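Local coordinates for protein activating signal cointegrator 1 complex subunit 2 (Homo sapiens, PDB 6YXQ) that binds polyubiquitin chains and recruits the helicase subunit ASCC3 and the demethylase ALKBH3 to sites of DNA damage, and takes part in rescuing stalled ribosomes, at residues E34-R39 with W82-F87; T130-S135 with Q181-N186. One frame throughout, in Å; residues are numbered along the deposited sequence.

Contact 1: residues E34-R39 with W82-F87; sequences EQKADR and WCQVIF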
loop_
_atom_site.group_PDB
_atom_site.type_symbol
_atom_site.label_atom_id
_atom_site.label_comp_id
_atom_site.label_asym_id
_atom_site.label_seq_id
_atom_site.Cartn_x
_atom_site.Cartn_y
_atom_site.Cartn_z
ATOM N N GLU B 34 20.058 14.046 -14.382
ATOM C CA GLU B 34 19.338 15.225 -14.850
ATOM C C GLU B 34 18.407 14.936 -16.013
ATOM O O GLU B 34 17.645 15.824 -16.405
ATOM C CB GLU B 34 20.323 16.348 -15.211
ATOM C CG GLU B 34 21.202 16.714 -14.041
ATOM C CD GLU B 34 22.666 16.756 -14.397
ATOM O OE1 GLU B 34 23.139 15.853 -15.117
ATOM O OE2 GLU B 34 23.350 17.685 -13.923
ATOM N N GLN B 35 18.426 13.722 -16.558
ATOM C CA GLN B 35 17.301 13.308 -17.384
ATOM C C GLN B 35 16.043 13.079 -16.549
ATOM O O GLN B 35 14.933 13.109 -17.096
ATOM C CB GLN B 35 17.632 12.041 -18.186
ATOM C CG GLN B 35 16.959 12.031 -19.561
ATOM C CD GLN B 35 16.703 10.632 -20.105
ATOM O OE1 GLN B 35 17.423 9.695 -19.786
ATOM N NE2 GLN B 35 15.667 10.491 -20.927
ATOM N N LYS B 36 16.190 12.860 -15.244
ATOM C CA LYS B 36 15.032 12.805 -14.363
ATOM C C LYS B 36 14.309 14.146 -14.370
ATOM O O LYS B 36 14.913 15.206 -14.575
ATOM C CB LYS B 36 15.457 12.441 -12.933
ATOM C CG LYS B 36 15.473 13.623 -11.958
ATOM C CD LYS B 36 16.110 13.279 -10.616
ATOM C CE LYS B 36 16.170 14.503 -9.708
ATOM N NZ LYS B 36 16.859 14.229 -8.414
ATOM N N ALA B 37 12.997 14.094 -14.164
ATOM C CA ALA B 37 12.204 15.309 -14.083
ATOM C C ALA B 37 12.352 15.951 -12.707
ATOM O O ALA B 37 12.710 15.303 -11.721
ATOM C CB ALA B 37 10.733 15.017 -14.374
ATOM N N ASP B 38 12.071 17.248 -12.650
ATOM C CA ASP B 38 12.208 18.001 -11.413
ATOM C C ASP B 38 10.936 18.001 -10.579
ATOM O O ASP B 38 10.802 18.837 -9.680
ATOM C CB ASP B 38 12.633 19.443 -11.706
ATOM C CG ASP B 38 13.541 20.011 -10.627
ATOM O OD1 ASP B 38 13.025 20.484 -9.591
ATOM O OD2 ASP B 38 14.774 19.974 -10.817
ATOM N N ARG B 39 10.010 17.085 -10.845
ATOM C CA ARG B 39 8.768 17.046 -10.085
ATOM C C ARG B 39 9.046 16.659 -8.638
ATOM O O ARG B 39 9.566 15.573 -8.362
ATOM C CB ARG B 39 7.780 16.067 -10.702
ATOM C CG ARG B 39 6.430 16.097 -10.017
ATOM C CD ARG B 39 5.388 15.455 -10.894
ATOM N NE ARG B 39 4.180 16.245 -11.087
ATOM C CZ ARG B 39 3.755 16.660 -12.273
ATOM N NH1 ARG B 39 2.639 17.366 -12.373
ATOM N NH2 ARG B 39 4.459 16.374 -13.360
ATOM N N TRP B 82 11.688 5.134 -15.323
ATOM C CA TRP B 82 12.744 4.464 -14.574
ATOM C C TRP B 82 13.804 5.455 -14.111
ATOM O O TRP B 82 14.314 5.344 -12.988
ATOM C CB TRP B 82 13.353 3.349 -15.420
ATOM C CG TRP B 82 12.638 2.045 -15.254
ATOM C CD1 TRP B 82 11.830 1.427 -16.165
ATOM C CD2 TRP B 82 12.662 1.200 -14.098
ATOM N NE1 TRP B 82 11.353 0.247 -15.648
ATOM C CE2 TRP B 82 11.849 0.084 -14.380
ATOM C CE3 TRP B 82 13.299 1.275 -12.854
ATOM C CZ2 TRP B 82 11.652 -0.947 -13.462
ATOM C CZ3 TRP B 82 13.102 0.252 -11.942
ATOM C CH2 TRP B 82 12.286 -0.844 -12.251
ATOM N N CYS B 83 14.144 6.435 -14.954
ATOM C CA CYS B 83 15.022 7.515 -14.516
ATOM C C CYS B 83 14.468 8.185 -13.269
ATOM O O CYS B 83 15.187 8.387 -12.279
ATOM C CB CYS B 83 15.197 8.547 -15.630
ATOM S SG CYS B 83 16.256 8.037 -16.982
ATOM N N GLN B 84 13.182 8.539 -13.303
ATOM C CA GLN B 84 12.571 9.215 -12.166
ATOM C C GLN B 84 12.655 8.355 -10.910
ATOM O O GLN B 84 13.102 8.825 -9.858
ATOM C CB GLN B 84 11.121 9.576 -12.494
ATOM C CG GLN B 84 10.493 10.579 -11.538
ATOM C CD GLN B 84 11.029 11.985 -11.721
ATOM O OE1 GLN B 84 11.624 12.306 -12.748
ATOM N NE2 GLN B 84 10.815 12.832 -10.722
ATOM N N VAL B 85 12.267 7.077 -11.012
ATOM C CA VAL B 85 12.209 6.229 -9.818
ATOM C C VAL B 85 13.603 5.983 -9.255
ATOM O O VAL B 85 13.786 5.862 -8.036
ATOM C CB VAL B 85 11.478 4.901 -10.102
ATOM C CG1 VAL B 85 10.128 5.157 -10.730
ATOM C CG2 VAL B 85 12.315 3.975 -10.956
ATOM N N ILE B 86 14.611 5.912 -10.123
ATOM C CA ILE B 86 15.947 5.630 -9.624
ATOM C C ILE B 86 16.558 6.869 -8.986
ATOM O O ILE B 86 17.202 6.779 -7.935
ATOM C CB ILE B 86 16.818 5.069 -10.761
ATOM C CG1 ILE B 86 16.313 3.687 -11.174
ATOM C CG2 ILE B 86 18.278 5.009 -10.343
ATOM C CD1 ILE B 86 17.123 3.051 -12.272
ATOM N N PHE B 87 16.347 8.050 -9.577
ATOM C CA PHE B 87 17.146 9.206 -9.197
ATOM C C PHE B 87 16.423 10.214 -8.315
ATOM O O PHE B 87 17.092 11.063 -7.714
ATOM C CB PHE B 87 17.677 9.908 -10.454
ATOM C CG PHE B 87 18.710 9.103 -11.191
ATOM C CD1 PHE B 87 20.012 9.030 -10.722
ATOM C CD2 PHE B 87 18.374 8.399 -12.333
ATOM C CE1 PHE B 87 20.956 8.282 -11.385
ATOM C CE2 PHE B 87 19.318 7.649 -12.999
ATOM C CZ PHE B 87 20.609 7.591 -12.525
#
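Gln84 reaches out from helix 78-87 and meets the main chain of Ala37 with both ends of its amide. CG stands anti to the backbone N (chi1 -165°), and a bend at chi2 turns the head toward residues 34-39. Its OE1 takes the N-H of Ala37 in the plane of the carboxamide, with Ala37 N to Gln84 OE1 at 2.7 Å. The return bond, from Gln84 NE2 to Ala37 O at 3.3 Å, is looser, the donor lying above the plane of the peptide carbonyl. A side-chain amide that pairs with the N-H and C=O of one residue imitates a peptide neighbour, and here it lets a helix hold an irregular loop, extended only locally; Trp72 of helix 53-75 packs against both Gln84 and Ala37. Lys36 crosses the Gln84 side chain at about a right angle and runs out extended beyond CG. Its CD lies 3.7 Å from CB of Phe87, and NZ hydrogen-bonds to Phe87 O, the two 3.3 Å apart, at the C-terminal end of the helix. The ring of Phe87 turns elsewhere, one face resting on CG2 of Ile86. Beyond the amide pairing, Arg39 forms a salt bridge with Asp69 of helix 53-75, while Asp38 forms one with Lys39 of the ASCC3 chain.

Contact 2: residues T130-S135 with Q181-N186; sequences TFLRMS and QKMIGN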
loop_
_atom_site.group_PDB
_atom_site.type_symbol
_atom_site.label_atom_id
_atom_site.label_comp_id
_atom_site.label_asym_id
_atom_site.label_seq_id
_atom_site.Cartn_x
_atom_site.Cartn_y
_atom_site.Cartn_z
ATOM N N THR B 130 2.197 1.405 -9.776
ATOM C CA THR B 130 3.599 1.814 -9.733
ATOM C C THR B 130 4.496 0.660 -9.293
ATOM O O THR B 130 5.546 0.390 -9.901
ATOM C CB THR B 130 3.756 3.002 -8.790
ATOM O OG1 THR B 130 2.835 4.029 -9.169
ATOM C CG2 THR B 130 5.173 3.538 -8.839
ATOM N N PHE B 131 4.099 -0.036 -8.228
ATOM C CA PHE B 131 4.938 -1.135 -7.769
ATOM C C PHE B 131 4.961 -2.278 -8.774
ATOM O O PHE B 131 5.990 -2.947 -8.916
ATOM C CB PHE B 131 4.492 -1.593 -6.382
ATOM C CG PHE B 131 5.109 -0.787 -5.287
ATOM C CD1 PHE B 131 6.428 -1.001 -4.917
ATOM C CD2 PHE B 131 4.403 0.239 -4.676
ATOM C CE1 PHE B 131 7.023 -0.233 -3.927
ATOM C CE2 PHE B 131 4.994 1.017 -3.684
ATOM C CZ PHE B 131 6.305 0.779 -3.308
ATOM N N LEU B 132 3.864 -2.494 -9.504
ATOM C CA LEU B 132 3.889 -3.456 -10.605
ATOM C C LEU B 132 4.921 -3.061 -11.654
ATOM O O LEU B 132 5.700 -3.901 -12.133
ATOM C CB LEU B 132 2.508 -3.555 -11.244
ATOM C CG LEU B 132 2.112 -4.905 -11.840
ATOM C CD1 LEU B 132 0.668 -4.829 -12.245
ATOM C CD2 LEU B 132 2.969 -5.308 -13.027
ATOM N N ARG B 133 4.911 -1.789 -12.054
ATOM C CA ARG B 133 5.859 -1.339 -13.066
ATOM C C ARG B 133 7.289 -1.597 -12.626
ATOM O O ARG B 133 8.116 -2.060 -13.419
ATOM C CB ARG B 133 5.660 0.143 -13.375
ATOM C CG ARG B 133 6.140 0.507 -14.761
ATOM C CD ARG B 133 5.685 1.882 -15.191
ATOM N NE ARG B 133 6.059 2.130 -16.577
ATOM C CZ ARG B 133 5.985 3.315 -17.170
ATOM N NH1 ARG B 133 5.548 4.369 -16.494
ATOM N NH2 ARG B 133 6.347 3.442 -18.439
HETATM N N MSE B 134 7.593 -1.322 -11.362
HETATM C CA MSE B 134 8.965 -1.503 -10.892
HETATM C C MSE B 134 9.335 -2.966 -10.655
HETATM O O MSE B 134 10.504 -3.336 -10.731
HETATM C CB MSE B 134 9.199 -0.707 -9.621
HETATM C CG MSE B 134 9.017 0.776 -9.792
HETATM SE SE MSE B 134 9.567 1.720 -8.181
HETATM C CE MSE B 134 8.001 1.483 -7.090
ATOM N N SER B 135 8.337 -3.798 -10.362
ATOM C CA SER B 135 8.598 -5.226 -10.225
ATOM C C SER B 135 8.839 -5.882 -11.576
ATOM O O SER B 135 9.550 -6.889 -11.654
ATOM C CB SER B 135 7.433 -5.902 -9.510
ATOM O OG SER B 135 6.250 -5.760 -10.273
ATOM N N GLN B 181 1.782 -12.198 -6.530
ATOM C CA GLN B 181 2.654 -13.367 -6.545
ATOM C C GLN B 181 3.744 -13.201 -7.594
ATOM O O GLN B 181 4.936 -13.338 -7.296
ATOM C CB GLN B 181 1.844 -14.637 -6.815
ATOM C CG GLN B 181 0.756 -14.905 -5.794
ATOM C CD GLN B 181 0.299 -16.349 -5.796
ATOM O OE1 GLN B 181 1.108 -17.270 -5.661
ATOM N NE2 GLN B 181 -1.006 -16.555 -5.947
ATOM N N LYS B 182 3.339 -12.896 -8.833
ATOM C CA LYS B 182 4.296 -12.722 -9.919
ATOM C C LYS B 182 5.318 -11.654 -9.570
ATOM O O LYS B 182 6.527 -11.871 -9.707
ATOM C CB LYS B 182 3.566 -12.368 -11.216
ATOM C CG LYS B 182 4.470 -12.269 -12.440
ATOM C CD LYS B 182 3.971 -11.221 -13.436
ATOM C CE LYS B 182 5.089 -10.280 -13.886
ATOM N NZ LYS B 182 4.559 -9.074 -14.590
HETATM N N MSE B 183 4.853 -10.506 -9.090
HETATM C CA MSE B 183 5.767 -9.433 -8.711
HETATM C C MSE B 183 6.815 -9.841 -7.683
HETATM O O MSE B 183 8.022 -9.664 -7.903
HETATM C CB MSE B 183 4.997 -8.233 -8.162
HETATM C CG MSE B 183 4.132 -7.539 -9.179
HETATM SE SE MSE B 183 2.465 -6.935 -8.422
HETATM C CE MSE B 183 3.082 -5.542 -7.246
ATOM N N ILE B 184 6.340 -10.352 -6.545
ATOM C CA ILE B 184 7.244 -10.677 -5.446
ATOM C C ILE B 184 8.206 -11.777 -5.870
ATOM O O ILE B 184 9.418 -11.698 -5.624
ATOM C CB ILE B 184 6.454 -11.068 -4.187
ATOM C CG1 ILE B 184 5.412 -10.002 -3.849
ATOM C CG2 ILE B 184 7.394 -11.237 -3.017
ATOM C CD1 ILE B 184 5.997 -8.713 -3.297
ATOM N N GLY B 185 7.678 -12.819 -6.515
ATOM C CA GLY B 185 8.538 -13.878 -7.008
ATOM C C GLY B 185 9.577 -13.364 -7.979
ATOM O O GLY B 185 10.724 -13.811 -7.966
ATOM N N ASN B 186 9.206 -12.384 -8.806
ATOM C CA ASN B 186 10.160 -11.852 -9.769
ATOM C C ASN B 186 11.258 -11.060 -9.082
ATOM O O ASN B 186 12.428 -11.180 -9.449
ATOM C CB ASN B 186 9.452 -10.984 -10.806
ATOM C CG ASN B 186 10.346 -10.648 -11.985
ATOM O OD1 ASN B 186 10.992 -11.529 -12.564
ATOM N ND2 ASN B 186 10.396 -9.370 -12.343
#
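Met183, present as selenomethionine, lies between helices 114-135 and 177-190, and its course from CB to the methyl group traces the contact. CB already touches the other helix, 3.6 Å from CB of Ser135. CG stands anti to the carbonyl carbon (chi1 -66°) and comes up against the hydroxyl of that serine, with Ser135 OG its nearest neighbour across the contact. Bends at chi2 and chi3 then steer the chain along helix 114-135 toward its preceding turn. There SE packs 4.0 Å from CG of Leu132, the two side chains crossing at about a right angle. The tip, CE, settles over the backbone, 3.9 Å from N of Leu132, and also approaches CB of Phe131 at 4.3 Å.

The two short helical segments run in broadly the same direction, their axes 42° apart and 9.5 Å at closest approach. Such a helix pair, in the helical ASCC3-binding part of ASCC2, illustrates how one bent, unbranched side chain follows the turn Phe131-Ser135 of the neighbouring helix. Leu132 also packs on Leu179 of helix 177-190 and on Leu171 of the ASCC3 chain, so helix 114-135 reaches the ASCC3 interface from the same turn.

Polar groups deal with the end of helix 114-135. Ser135 turns its hydroxyl back to Leu132 O, OG to O being 2.7 Å, with OG in the crowded position between backbone N and carbonyl carbon. Asn186, its CG anti to the backbone N, sends ND2 to Ser135 O at 2.7 Å, nearly along the C=O axis and with the acceptor in its amide plane. OD1 bonds to Gln190. Because ND2 also bonds to His137 ND1, its two N-H groups are probably both engaged, which suggests that this imidazole nitrogen carries no proton.

From the N terminus the chain passes the two-stranded sheet 14-18/25-29 and enters the loop that holds residues 34-39. It then runs through helix 53-75 and returns on helix 78-87, where contact 1 closes. Helix 89-101 follows, and contact 2 opens on helix 114-135; helices 147-156 and 162-172 come between before helix 177-190 closes it. The two closures are therefore in series, neither nested nor crossed. Their centres lie 20 Å apart, yet they meet through helix 78-87, where Trp82 CH2 packs 3.4 Å from Met134 O. Contact 1 ties the loop after strand 25-29 to helix 78-87, and contact 2 joins helix 114-135 to helix 177-190, nearer the centre of the chain.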